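Local coordinates for protein D-3-phosphoglycerate dehydrogenase (Sulfolobus tokodaii, PDB 2EKL) that probably oxidises D-3-phosphoglycerate with NAD as cofactor, as a member of the D-isomer specific 2-hydroxyacid dehydrogenase family, at residues Ile110-Ala115 / Arg277-Thr282; Ile145-Phe150 / Thr155-Ile160; Ile200-Thr205 / Val235-Lys240; Asp244-Gly249 / Leu270-His275. One frame throughout, in Å; residues are numbered along the deposited sequence.

Contact 1: Ile110-Ala115 / Arg277-Thr282; sequences IGLMIA and RVIVTT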
# COMPACT_ATOMS: atom_id res chain seq x y z
N ILE A 110 -2.85 3.08 4.42
CA ILE A 110 -1.45 3.04 4.00
C ILE A 110 -1.37 2.56 2.55
O ILE A 110 -0.57 3.08 1.76
CB ILE A 110 -0.62 2.07 4.90
CG1 ILE A 110 -0.59 2.60 6.34
CG2 ILE A 110 0.80 1.92 4.35
CD1 ILE A 110 0.02 3.99 6.49
N GLY A 111 -2.19 1.58 2.21
CA GLY A 111 -2.19 1.07 0.85
C GLY A 111 -2.60 2.15 -0.14
O GLY A 111 -1.99 2.28 -1.21
N LEU A 112 -3.64 2.91 0.19
CA LEU A 112 -4.11 3.98 -0.69
C LEU A 112 -3.06 5.08 -0.83
O LEU A 112 -2.83 5.60 -1.93
CB LEU A 112 -5.42 4.58 -0.14
CG LEU A 112 -6.68 3.74 -0.36
CD1 LEU A 112 -7.86 4.35 0.41
CD2 LEU A 112 -6.99 3.69 -1.85
N MET A 113 -2.41 5.43 0.28
CA MET A 113 -1.37 6.46 0.24
C MET A 113 -0.26 6.09 -0.73
O MET A 113 0.17 6.90 -1.56
CB MET A 113 -0.79 6.67 1.64
CG MET A 113 0.38 7.65 1.68
SD MET A 113 1.02 7.91 3.36
CE MET A 113 1.82 6.33 3.67
N ILE A 114 0.21 4.85 -0.64
CA ILE A 114 1.29 4.39 -1.52
C ILE A 114 0.80 4.25 -2.96
O ILE A 114 1.50 4.62 -3.89
CB ILE A 114 1.87 3.05 -1.03
CG1 ILE A 114 2.47 3.24 0.37
CG2 ILE A 114 2.94 2.56 -1.99
CD1 ILE A 114 2.84 1.94 1.07
N ALA A 115 -0.41 3.72 -3.14
CA ALA A 115 -0.95 3.55 -4.49
C ALA A 115 -1.07 4.90 -5.18
O ALA A 115 -0.78 5.03 -6.37
CB ALA A 115 -2.31 2.86 -4.43
N ARG A 277 -5.92 11.64 -11.41
CA ARG A 277 -5.34 11.93 -10.10
C ARG A 277 -6.21 11.44 -8.94
O ARG A 277 -5.86 11.63 -7.77
CB ARG A 277 -5.08 13.43 -9.96
CG ARG A 277 -4.08 13.96 -10.96
CD ARG A 277 -3.58 15.34 -10.57
NE ARG A 277 -2.55 15.79 -11.50
CZ ARG A 277 -1.73 16.82 -11.27
NH1 ARG A 277 -1.83 17.51 -10.14
NH2 ARG A 277 -0.82 17.15 -12.17
N VAL A 278 -7.34 10.82 -9.26
CA VAL A 278 -8.23 10.32 -8.23
C VAL A 278 -8.18 8.79 -8.18
O VAL A 278 -8.36 8.11 -9.20
CB VAL A 278 -9.68 10.79 -8.47
CG1 VAL A 278 -10.63 10.13 -7.48
CG2 VAL A 278 -9.74 12.31 -8.33
N ILE A 279 -7.90 8.27 -6.99
CA ILE A 279 -7.80 6.83 -6.74
C ILE A 279 -8.95 6.46 -5.79
O ILE A 279 -9.09 7.07 -4.73
CB ILE A 279 -6.45 6.46 -6.07
CG1 ILE A 279 -5.29 6.68 -7.04
CG2 ILE A 279 -6.47 5.00 -5.62
CD1 ILE A 279 -4.92 8.13 -7.27
N VAL A 280 -9.75 5.47 -6.17
CA VAL A 280 -10.89 5.10 -5.35
C VAL A 280 -11.09 3.60 -5.13
O VAL A 280 -11.01 2.81 -6.06
CB VAL A 280 -12.22 5.62 -5.98
CG1 VAL A 280 -13.38 5.37 -5.02
CG2 VAL A 280 -12.10 7.10 -6.32
N THR A 281 -11.35 3.22 -3.88
CA THR A 281 -11.66 1.83 -3.58
C THR A 281 -13.14 1.88 -3.18
O THR A 281 -13.64 2.92 -2.73
CB THR A 281 -10.78 1.22 -2.46
OG1 THR A 281 -10.62 2.16 -1.39
CG2 THR A 281 -9.41 0.85 -3.03
N THR A 282 -13.83 0.77 -3.37
CA THR A 282 -15.27 0.70 -3.12
C THR A 282 -15.76 0.52 -1.69
O THR A 282 -16.60 -0.34 -1.41
CB THR A 282 -15.87 -0.39 -4.03
OG1 THR A 282 -15.21 -1.64 -3.76
CG2 THR A 282 -15.64 -0.04 -5.49
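Leu112 turns CG anti to its carbonyl carbon (chi1 -76°) and carries on extended (chi2 172°), which moves both methyls off helix 102-118 and onto Ile279 and Thr281. In the other segment, Thr281 places OG1 between its backbone N and carbonyl carbon (chi1 43°), a setting that leaves CG2 and OG1 both close to the leucine methyls. Leu112 CD2 is the busier branch: it lies 3.9 Å from Thr281 CG2 and 4.0 Å from Ile279 CG2, touching both Ile279 of the strand and Thr281 just beyond it. Leu112 CD1 meets Thr281 alone, 4.0 Å from OG1. The leucine and threonine side chains are set at a slant to each other, and the backbones stay well apart: Leu112 CA and Ile279 CA, the nearest pair, are 7.6 Å from each other. Only 166 Å² is buried between the segments, which fits one leucine spanning the gap. Thr281 OG1 is hydrogen-bonded to Asp257 OD1, and Asp257 itself binds NAD. Leu112 also packs on Thr231, another NAD-binding residue, and on Met120 of the second subunit. The contact adjoins the cofactor site, with the Thr281 side chain about 7 Å from NAD. In the Rossmann-type NAD domain, strand 278-280 is an outermost strand of the parallel sheet within this chain, paired with strand 251-256, whose Ala255 touches both Leu112 and Ile279. Helix 102-118 covers the face to which Ile279 points, while on the other face Val278 and Val280 meet helices 239-247 and 267-274.

Contact 2: Ile145-Phe150 / Thr155-Ile160; sequences IGIVGF and TKVGII. With NAD (nicotinamide-adenine-dinucleotide), chain B.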
# COMPACT_ATOMS: atom_id res chain seq x y z
N ILE A 145 3.70 13.84 7.02
CA ILE A 145 2.31 13.43 6.89
C ILE A 145 1.50 14.09 8.00
O ILE A 145 1.94 14.16 9.15
CB ILE A 145 2.14 11.89 6.97
CG1 ILE A 145 0.66 11.53 6.80
CG2 ILE A 145 2.69 11.36 8.29
CD1 ILE A 145 0.38 10.03 6.74
N GLY A 146 0.33 14.59 7.63
CA GLY A 146 -0.55 15.25 8.59
C GLY A 146 -1.78 14.41 8.83
O GLY A 146 -2.61 14.22 7.93
N ILE A 147 -1.91 13.90 10.06
CA ILE A 147 -3.05 13.07 10.44
C ILE A 147 -4.17 13.95 11.00
O ILE A 147 -4.03 14.52 12.09
CB ILE A 147 -2.64 12.04 11.52
CG1 ILE A 147 -1.44 11.21 11.04
CG2 ILE A 147 -3.83 11.13 11.86
CD1 ILE A 147 -1.70 10.37 9.80
N VAL A 148 -5.26 14.10 10.26
CA VAL A 148 -6.40 14.90 10.71
C VAL A 148 -7.42 13.92 11.31
O VAL A 148 -8.08 13.19 10.58
CB VAL A 148 -7.05 15.67 9.55
CG1 VAL A 148 -8.17 16.55 10.08
CG2 VAL A 148 -6.00 16.51 8.85
N GLY A 149 -7.53 13.94 12.63
CA GLY A 149 -8.42 13.01 13.31
C GLY A 149 -7.47 11.97 13.87
O GLY A 149 -7.09 11.03 13.18
N PHE A 150 -7.08 12.14 15.13
CA PHE A 150 -6.12 11.25 15.77
C PHE A 150 -6.77 10.26 16.74
O PHE A 150 -6.44 10.24 17.92
CB PHE A 150 -5.08 12.10 16.50
CG PHE A 150 -3.76 11.42 16.72
CD1 PHE A 150 -2.96 11.06 15.63
CD2 PHE A 150 -3.29 11.16 18.00
CE1 PHE A 150 -1.72 10.45 15.82
CE2 PHE A 150 -2.06 10.56 18.21
CZ PHE A 150 -1.27 10.21 17.12
N THR A 155 -4.24 7.25 14.91
CA THR A 155 -3.05 6.98 15.71
C THR A 155 -2.18 5.90 15.08
O THR A 155 -0.97 6.06 14.98
CB THR A 155 -3.42 6.56 17.14
OG1 THR A 155 -4.11 7.64 17.79
CG2 THR A 155 -2.16 6.22 17.94
N LYS A 156 -2.80 4.81 14.65
CA LYS A 156 -2.03 3.72 14.05
C LYS A 156 -1.42 4.08 12.70
O LYS A 156 -0.33 3.63 12.37
CB LYS A 156 -2.90 2.46 13.94
CG LYS A 156 -3.17 1.83 15.31
CD LYS A 156 -3.95 0.53 15.21
CE LYS A 156 -4.05 -0.14 16.57
NZ LYS A 156 -4.77 -1.44 16.52
N VAL A 157 -2.12 4.89 11.91
CA VAL A 157 -1.59 5.31 10.62
C VAL A 157 -0.33 6.12 10.91
O VAL A 157 0.67 6.03 10.19
CB VAL A 157 -2.63 6.17 9.84
CG1 VAL A 157 -1.97 6.85 8.65
CG2 VAL A 157 -3.78 5.28 9.36
N GLY A 158 -0.37 6.91 11.98
CA GLY A 158 0.78 7.71 12.36
C GLY A 158 1.96 6.85 12.77
O GLY A 158 3.10 7.13 12.40
N ILE A 159 1.70 5.79 13.53
CA ILE A 159 2.76 4.90 13.98
C ILE A 159 3.44 4.25 12.77
O ILE A 159 4.67 4.15 12.71
CB ILE A 159 2.19 3.80 14.91
CG1 ILE A 159 1.73 4.45 16.22
CG2 ILE A 159 3.24 2.73 15.18
CD1 ILE A 159 0.95 3.53 17.13
N ILE A 160 2.64 3.84 11.80
CA ILE A 160 3.17 3.21 10.60
C ILE A 160 3.93 4.21 9.74
O ILE A 160 5.04 3.92 9.28
CB ILE A 160 2.04 2.54 9.77
CG1 ILE A 160 1.44 1.38 10.58
CG2 ILE A 160 2.58 2.02 8.45
CD1 ILE A 160 0.10 0.87 10.05
PA NAD B . -12.37 7.64 16.48
O1A NAD B . -11.48 6.75 17.25
O2A NAD B . -13.65 8.09 17.16
O5B NAD B . -11.48 8.90 16.04
C5B NAD B . -12.08 9.96 15.31
C4B NAD B . -11.18 11.28 15.72
O4B NAD B . -11.40 12.36 14.79
C3B NAD B . -11.46 11.69 17.21
O3B NAD B . -10.26 11.78 17.96
C2B NAD B . -12.27 12.99 17.03
O2B NAD B . -12.26 13.91 18.09
C1B NAD B . -11.68 13.44 15.75
N9A NAD B . -12.45 14.54 15.08
C8A NAD B . -13.81 14.72 14.92
N7A NAD B . -14.04 15.87 14.25
C5A NAD B . -12.84 16.44 13.98
C6A NAD B . -12.40 17.65 13.31
N6A NAD B . -13.27 18.50 12.78
N1A NAD B . -10.99 17.94 13.20
C2A NAD B . -10.00 17.06 13.75
N3A NAD B . -10.43 15.88 14.40
C4A NAD B . -11.81 15.59 14.51
O3 NAD B . -12.82 6.91 15.12
PN NAD B . -12.03 5.83 14.21
O1N NAD B . -10.59 6.09 14.26
O2N NAD B . -12.47 4.51 14.74
O5D NAD B . -12.74 6.14 12.84
C5D NAD B . -12.32 7.24 12.07
C4D NAD B . -13.15 7.39 10.81
O4D NAD B . -12.99 6.29 9.94
C3D NAD B . -14.69 7.51 11.00
O3D NAD B . -15.24 8.52 10.13
C2D NAD B . -15.18 6.14 10.74
O2D NAD B . -16.59 6.08 10.56
C1D NAD B . -14.28 5.81 9.59
N1N NAD B . -14.12 4.38 9.21
C2N NAD B . -14.19 4.04 7.82
C3N NAD B . -14.04 2.68 7.43
C7N NAD B . -14.10 2.32 6.00
O7N NAD B . -14.66 1.14 5.68
N7N NAD B . -13.64 3.09 5.01
C4N NAD B . -13.82 1.66 8.50
C5N NAD B . -13.75 2.02 9.91
C6N NAD B . -13.91 3.40 10.25
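Phe150 and Thr155 meet across the glycine-rich turn of a Rossmann beta-alpha-beta unit, in which strand 144-148 passes through a loop of the GxGxxG type into helix 152-163. The axes of the short strand and helix segments run nearly antiparallel (168°) and are 9.0 Å apart at closest approach, as expected for a helix doubling back over its strand. Apolar contact comes mainly from Ile147, whose CD1 reaches Val157 CG1 at 3.7 Å; Ile145 CD1 touches the same methyl more loosely, at 4.4 Å. At Gly158 a CB would come within 3.6 Å of Phe150 CE1 and be crowded by Thr155 O, consistent with glycine easing the approach. Aromatic contact belongs to Phe150, whose CG stands anti to its backbone N (chi1 -156°), a torsion that brings the ring over to Thr155. Thr155 covers one face: its CA makes a CH-pi contact 4.0 Å from the ring centroid and 24° off the normal, and its OG1 lies over the same face but nearer the rim. Ile147 CG2 meets the ring in plane, at its edge. Among the polar groups, Thr155 OG1 has its hydrogen bond with Gly151 O in the loop, so its place over the ring needs no bond to Phe150. Phe150 N bonds Asp172 OD2, an atom that also bonds NAD, which links this turn to the cofactor. Gly149, whose positive-phi backbone calls for glycine, brings the loop directly against the ribose, with CA 3.4 Å from NAD O4B.

Contact 3: Ile200-Thr205 / Val235-Lys240; sequences ISLHVT and VAVNGK. With NAD (nicotinamide-adenine-dinucleotide), chain B.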
# COMPACT_ATOMS: atom_id res chain seq x y z
N ILE A 200 -1.72 14.27 3.51
CA ILE A 200 -2.73 14.54 4.52
C ILE A 200 -3.66 13.33 4.55
O ILE A 200 -4.18 12.92 3.51
CB ILE A 200 -3.56 15.79 4.17
CG1 ILE A 200 -2.65 17.01 4.13
CG2 ILE A 200 -4.67 15.99 5.20
CD1 ILE A 200 -3.34 18.27 3.65
N SER A 201 -3.86 12.75 5.73
CA SER A 201 -4.73 11.58 5.84
C SER A 201 -5.88 11.90 6.79
O SER A 201 -5.66 12.28 7.94
CB SER A 201 -3.92 10.38 6.35
OG SER A 201 -4.64 9.17 6.16
N LEU A 202 -7.11 11.74 6.30
CA LEU A 202 -8.30 12.05 7.08
C LEU A 202 -8.89 10.85 7.80
O LEU A 202 -9.18 9.82 7.19
CB LEU A 202 -9.36 12.67 6.16
CG LEU A 202 -8.85 13.81 5.27
CD1 LEU A 202 -9.97 14.27 4.36
CD2 LEU A 202 -8.33 14.97 6.13
N HIS A 203 -9.08 10.99 9.11
CA HIS A 203 -9.62 9.91 9.95
C HIS A 203 -10.55 10.48 11.01
O HIS A 203 -10.49 10.10 12.17
CB HIS A 203 -8.46 9.18 10.62
CG HIS A 203 -7.45 8.64 9.65
ND1 HIS A 203 -7.71 7.54 8.86
CD2 HIS A 203 -6.23 9.10 9.28
CE1 HIS A 203 -6.68 7.34 8.05
NE2 HIS A 203 -5.77 8.27 8.29
N VAL A 204 -11.40 11.40 10.59
CA VAL A 204 -12.33 12.06 11.50
C VAL A 204 -13.73 11.45 11.54
O VAL A 204 -14.15 10.75 10.63
CB VAL A 204 -12.51 13.55 11.12
CG1 VAL A 204 -11.17 14.26 11.19
CG2 VAL A 204 -13.11 13.66 9.72
N THR A 205 -14.43 11.74 12.64
CA THR A 205 -15.81 11.31 12.82
C THR A 205 -16.61 12.60 12.74
O THR A 205 -16.48 13.48 13.59
CB THR A 205 -16.04 10.68 14.20
OG1 THR A 205 -15.53 11.56 15.21
CG2 THR A 205 -15.36 9.32 14.30
N VAL A 235 -17.97 13.39 3.35
CA VAL A 235 -18.43 14.73 3.72
C VAL A 235 -17.40 15.59 4.45
O VAL A 235 -17.59 16.80 4.60
CB VAL A 235 -19.73 14.67 4.58
CG1 VAL A 235 -20.83 13.96 3.81
CG2 VAL A 235 -19.45 13.96 5.90
N ALA A 236 -16.31 14.97 4.91
CA ALA A 236 -15.27 15.71 5.60
C ALA A 236 -14.53 16.60 4.60
O ALA A 236 -13.81 17.52 4.99
CB ALA A 236 -14.29 14.75 6.27
N VAL A 237 -14.73 16.32 3.32
CA VAL A 237 -14.08 17.08 2.25
C VAL A 237 -15.06 17.76 1.30
O VAL A 237 -16.07 17.17 0.91
CB VAL A 237 -13.17 16.16 1.40
CG1 VAL A 237 -12.55 16.95 0.25
CG2 VAL A 237 -12.10 15.54 2.27
N ASN A 238 -14.76 19.00 0.94
CA ASN A 238 -15.58 19.74 -0.01
C ASN A 238 -15.18 19.18 -1.37
O ASN A 238 -14.12 19.52 -1.90
CB ASN A 238 -15.26 21.23 0.06
CG ASN A 238 -16.11 22.06 -0.89
OD1 ASN A 238 -16.48 21.60 -1.97
ND2 ASN A 238 -16.41 23.29 -0.50
N GLY A 239 -16.01 18.30 -1.93
CA GLY A 239 -15.71 17.68 -3.21
C GLY A 239 -15.53 18.62 -4.38
O GLY A 239 -14.71 18.39 -5.26
N LYS A 240 -16.33 19.69 -4.41
CA LYS A 240 -16.23 20.64 -5.49
C LYS A 240 -14.92 21.43 -5.38
O LYS A 240 -14.27 21.71 -6.39
CB LYS A 240 -17.45 21.56 -5.47
CG LYS A 240 -18.73 20.80 -5.78
CD LYS A 240 -19.99 21.64 -5.57
CE LYS A 240 -21.23 20.84 -5.91
NZ LYS A 240 -22.48 21.62 -5.70
PA NAD B . -12.37 7.64 16.48
O1A NAD B . -11.48 6.75 17.25
O2A NAD B . -13.65 8.09 17.16
O5B NAD B . -11.48 8.90 16.04
C5B NAD B . -12.08 9.96 15.31
C4B NAD B . -11.18 11.28 15.72
O4B NAD B . -11.40 12.36 14.79
C3B NAD B . -11.46 11.69 17.21
O3B NAD B . -10.26 11.78 17.96
C2B NAD B . -12.27 12.99 17.03
O2B NAD B . -12.26 13.91 18.09
C1B NAD B . -11.68 13.44 15.75
N9A NAD B . -12.45 14.54 15.08
C8A NAD B . -13.81 14.72 14.92
N7A NAD B . -14.04 15.87 14.25
C5A NAD B . -12.84 16.44 13.98
C6A NAD B . -12.40 17.65 13.31
N6A NAD B . -13.27 18.50 12.78
N1A NAD B . -10.99 17.94 13.20
C2A NAD B . -10.00 17.06 13.75
N3A NAD B . -10.43 15.88 14.40
C4A NAD B . -11.81 15.59 14.51
O3 NAD B . -12.82 6.91 15.12
PN NAD B . -12.03 5.83 14.21
O1N NAD B . -10.59 6.09 14.26
O2N NAD B . -12.47 4.51 14.74
O5D NAD B . -12.74 6.14 12.84
C5D NAD B . -12.32 7.24 12.07
C4D NAD B . -13.15 7.39 10.81
O4D NAD B . -12.99 6.29 9.94
C3D NAD B . -14.69 7.51 11.00
O3D NAD B . -15.24 8.52 10.13
C2D NAD B . -15.18 6.14 10.74
O2D NAD B . -16.59 6.08 10.56
C1D NAD B . -14.28 5.81 9.59
N1N NAD B . -14.12 4.38 9.21
C2N NAD B . -14.19 4.04 7.82
C3N NAD B . -14.04 2.68 7.43
C7N NAD B . -14.10 2.32 6.00
O7N NAD B . -14.66 1.14 5.68
N7N NAD B . -13.64 3.09 5.01
C4N NAD B . -13.82 1.66 8.50
C5N NAD B . -13.75 2.02 9.91
C6N NAD B . -13.91 3.40 10.25
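Strand 200-202 runs out into the loop of Val204, and Val204 CA lies 7.5 Å from Ala236 CA, the nearest backbone approach to the 3-10 turn and loop leading into helix 239-247. Two apolar pairs fill the gap. Val204 sends CG2 to Ala236 CB at 3.8 Å. The Leu202 and Val237 side chains meet at about a right angle, Leu202 CD1 to Val237 CG2; that pair stands only 3.2 Å apart, tighter than normal van der Waals contact and therefore doubtful as evidence of real strain. Val204 is two-faced: the torsion that gives CG2 to Ala236 (chi1 -60°) leaves CG1 for the adenine, 3.6 Å from NAD C4A. Next along, Thr205 lies beside the ribose and phosphate, with CG2 3.5 Å from NAD C5B and OG1 3.6 Å from NAD C8A. A glycine in its place would probably leave that side of the C5B methylene and the adenine C8A edge less covered and give the cofactor more room to shift. His203 takes no part in the contact with 235-240; its NE2 shares a hydrogen bond of 2.6 Å with Ser201 OG, which fixes the imidazole against its own strand. Asn238, at the N-cap, caps helix 239-247 by accepting from Ala241 N through OD1. The chemistry thus divides by side: hydrocarbon alone joins the two segments, while the ribose hydroxyl O3D of NAD donates to Val204 O at 2.5 Å, a bond made by the main chain, while the side chain of Val204 serves the adenine.

Contact 4: Asp244-Gly249 / Leu270-His275; sequences DYIKKG and LELLKH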
# COMPACT_ATOMS: atom_id res chain seq x y z
N ASP A 244 -11.69 21.41 -8.02
CA ASP A 244 -11.13 22.69 -8.42
C ASP A 244 -9.61 22.65 -8.27
O ASP A 244 -8.87 22.98 -9.20
CB ASP A 244 -11.72 23.80 -7.54
CG ASP A 244 -11.34 25.19 -8.00
OD1 ASP A 244 -10.58 25.32 -8.98
OD2 ASP A 244 -11.81 26.17 -7.37
N TYR A 245 -9.14 22.24 -7.10
CA TYR A 245 -7.71 22.18 -6.83
C TYR A 245 -6.97 21.07 -7.55
O TYR A 245 -5.75 21.15 -7.73
CB TYR A 245 -7.48 22.12 -5.32
CG TYR A 245 -7.62 23.48 -4.68
CD1 TYR A 245 -6.53 24.36 -4.62
CD2 TYR A 245 -8.84 23.92 -4.18
CE1 TYR A 245 -6.67 25.64 -4.09
CE2 TYR A 245 -8.99 25.21 -3.65
CZ TYR A 245 -7.90 26.06 -3.61
OH TYR A 245 -8.04 27.32 -3.08
N ILE A 246 -7.68 20.03 -7.97
CA ILE A 246 -7.04 18.96 -8.72
C ILE A 246 -6.82 19.48 -10.15
O ILE A 246 -5.76 19.30 -10.74
CB ILE A 246 -7.91 17.68 -8.76
CG1 ILE A 246 -7.84 16.97 -7.40
CG2 ILE A 246 -7.44 16.74 -9.87
CD1 ILE A 246 -8.65 15.69 -7.32
N LYS A 247 -7.84 20.14 -10.69
CA LYS A 247 -7.75 20.70 -12.03
C LYS A 247 -6.71 21.81 -12.12
O LYS A 247 -6.09 21.99 -13.17
CB LYS A 247 -9.12 21.19 -12.49
CG LYS A 247 -10.11 20.05 -12.69
CD LYS A 247 -11.51 20.53 -13.00
CE LYS A 247 -11.59 21.19 -14.36
NZ LYS A 247 -13.01 21.48 -14.74
N LYS A 248 -6.50 22.53 -11.03
CA LYS A 248 -5.51 23.61 -10.99
C LYS A 248 -4.11 22.99 -11.00
O LYS A 248 -3.13 23.67 -11.32
CB LYS A 248 -5.66 24.45 -9.72
CG LYS A 248 -6.91 25.30 -9.65
CD LYS A 248 -6.97 26.05 -8.33
CE LYS A 248 -8.19 26.95 -8.26
NZ LYS A 248 -8.31 27.61 -6.93
N GLY A 249 -4.03 21.71 -10.65
CA GLY A 249 -2.75 21.03 -10.63
C GLY A 249 -2.08 21.05 -9.27
O GLY A 249 -0.95 20.57 -9.12
N LEU A 270 -18.82 12.69 -10.89
CA LEU A 270 -18.41 11.86 -12.00
C LEU A 270 -17.08 12.36 -12.57
O LEU A 270 -16.22 11.56 -12.94
CB LEU A 270 -19.49 11.89 -13.09
CG LEU A 270 -20.81 11.26 -12.64
CD1 LEU A 270 -21.91 11.55 -13.65
CD2 LEU A 270 -20.60 9.77 -12.45
N GLU A 271 -16.90 13.68 -12.62
CA GLU A 271 -15.67 14.24 -13.15
C GLU A 271 -14.48 13.85 -12.27
O GLU A 271 -13.40 13.54 -12.76
CB GLU A 271 -15.76 15.77 -13.25
CG GLU A 271 -14.81 16.34 -14.29
CD GLU A 271 -14.94 17.84 -14.46
OE1 GLU A 271 -16.08 18.35 -14.44
OE2 GLU A 271 -13.89 18.51 -14.62
N LEU A 272 -14.70 13.86 -10.95
CA LEU A 272 -13.66 13.47 -10.01
C LEU A 272 -13.30 12.01 -10.19
O LEU A 272 -12.14 11.66 -10.34
CB LEU A 272 -14.14 13.68 -8.57
CG LEU A 272 -14.01 15.08 -7.95
CD1 LEU A 272 -14.72 15.10 -6.61
CD2 LEU A 272 -12.54 15.44 -7.79
N LEU A 273 -14.32 11.15 -10.20
CA LEU A 273 -14.09 9.72 -10.35
C LEU A 273 -13.25 9.35 -11.57
O LEU A 273 -12.37 8.50 -11.47
CB LEU A 273 -15.43 8.97 -10.41
CG LEU A 273 -15.34 7.45 -10.60
CD1 LEU A 273 -14.60 6.84 -9.41
CD2 LEU A 273 -16.73 6.86 -10.72
N LYS A 274 -13.50 10.00 -12.70
CA LYS A 274 -12.76 9.69 -13.92
C LYS A 274 -11.39 10.34 -14.06
O LYS A 274 -10.63 10.00 -14.97
CB LYS A 274 -13.61 10.07 -15.15
CG LYS A 274 -13.74 11.56 -15.39
CD LYS A 274 -14.55 11.84 -16.65
CE LYS A 274 -14.75 13.33 -16.88
NZ LYS A 274 -13.48 14.05 -17.19
N HIS A 275 -11.06 11.26 -13.15
CA HIS A 275 -9.77 11.94 -13.22
C HIS A 275 -8.62 11.01 -12.86
O HIS A 275 -8.72 10.21 -11.92
CB HIS A 275 -9.75 13.15 -12.28
CG HIS A 275 -8.68 14.14 -12.61
ND1 HIS A 275 -8.92 15.30 -13.32
CD2 HIS A 275 -7.35 14.12 -12.35
CE1 HIS A 275 -7.79 15.95 -13.49
NE2 HIS A 275 -6.82 15.26 -12.91
O HOH W 1 -15.53 20.74 -16.33
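His275 offers one face of its imidazole to Ile246, whose CG2 methyl lies over it 3.6 Å from the centroid and 17° off the normal, a CH-pi contact displaced toward the rim. The displacement is toward His275 NE2, 3.4 Å from Ile246 CG2. The carboxylate of Glu271 is a second flat group: OE2 takes Lys247 NZ on its syn lone pair at 3.1 Å, in a salt bridge that is also a hydrogen bond. Lys247 gets there by a bend at chi3 (68°), which turns its ammonium across to the other helix. A water at 3.1 Å donates to Glu271 OE1 and weakly accepts from the same NZ, so both carboxylate oxygens are engaged. With an alanine in place of Glu271, the Lys247 ammonium would probably lose its charge mate and the lysine tail be free to swing into solvent. Besides the ion pair, Ile246 CD1 packs on Leu272 CD2 at 3.9 Å. Gly249, with positive phi, forms a Schellman motif after helix 239-247. Leu273 O bonds Lys128 NZ of the second subunit. Helices 239-247 and 267-274 pack together on one face of the sheet, Ile246 touching Val251 and Val278 and Leu273 touching Val280.

In the fold
All four contacts belong to the Rossmann-type NAD domain, and three reach its parallel sheet directly. Along the chain, contacts 2, 3 and 4 follow in series within the span that contact 1 closes. Contacts 2 and 3 meet on neighbouring strands 144-148 and 199-202, centres 14 Å apart, with Val148 O 2.8 Å from His203 N, and both touch NAD. Contact 1 joins contact 2 through helices 102-118 and 152-163 on one face. It joins contact 4 through strand 278-280 on the other; both touch the second subunit. Helix 239-247 links contacts 3 and 4. Contacts 2 and 4 lie furthest apart, about 25 Å between centres; the set spans from the cofactor site to helices away from the annotated sites.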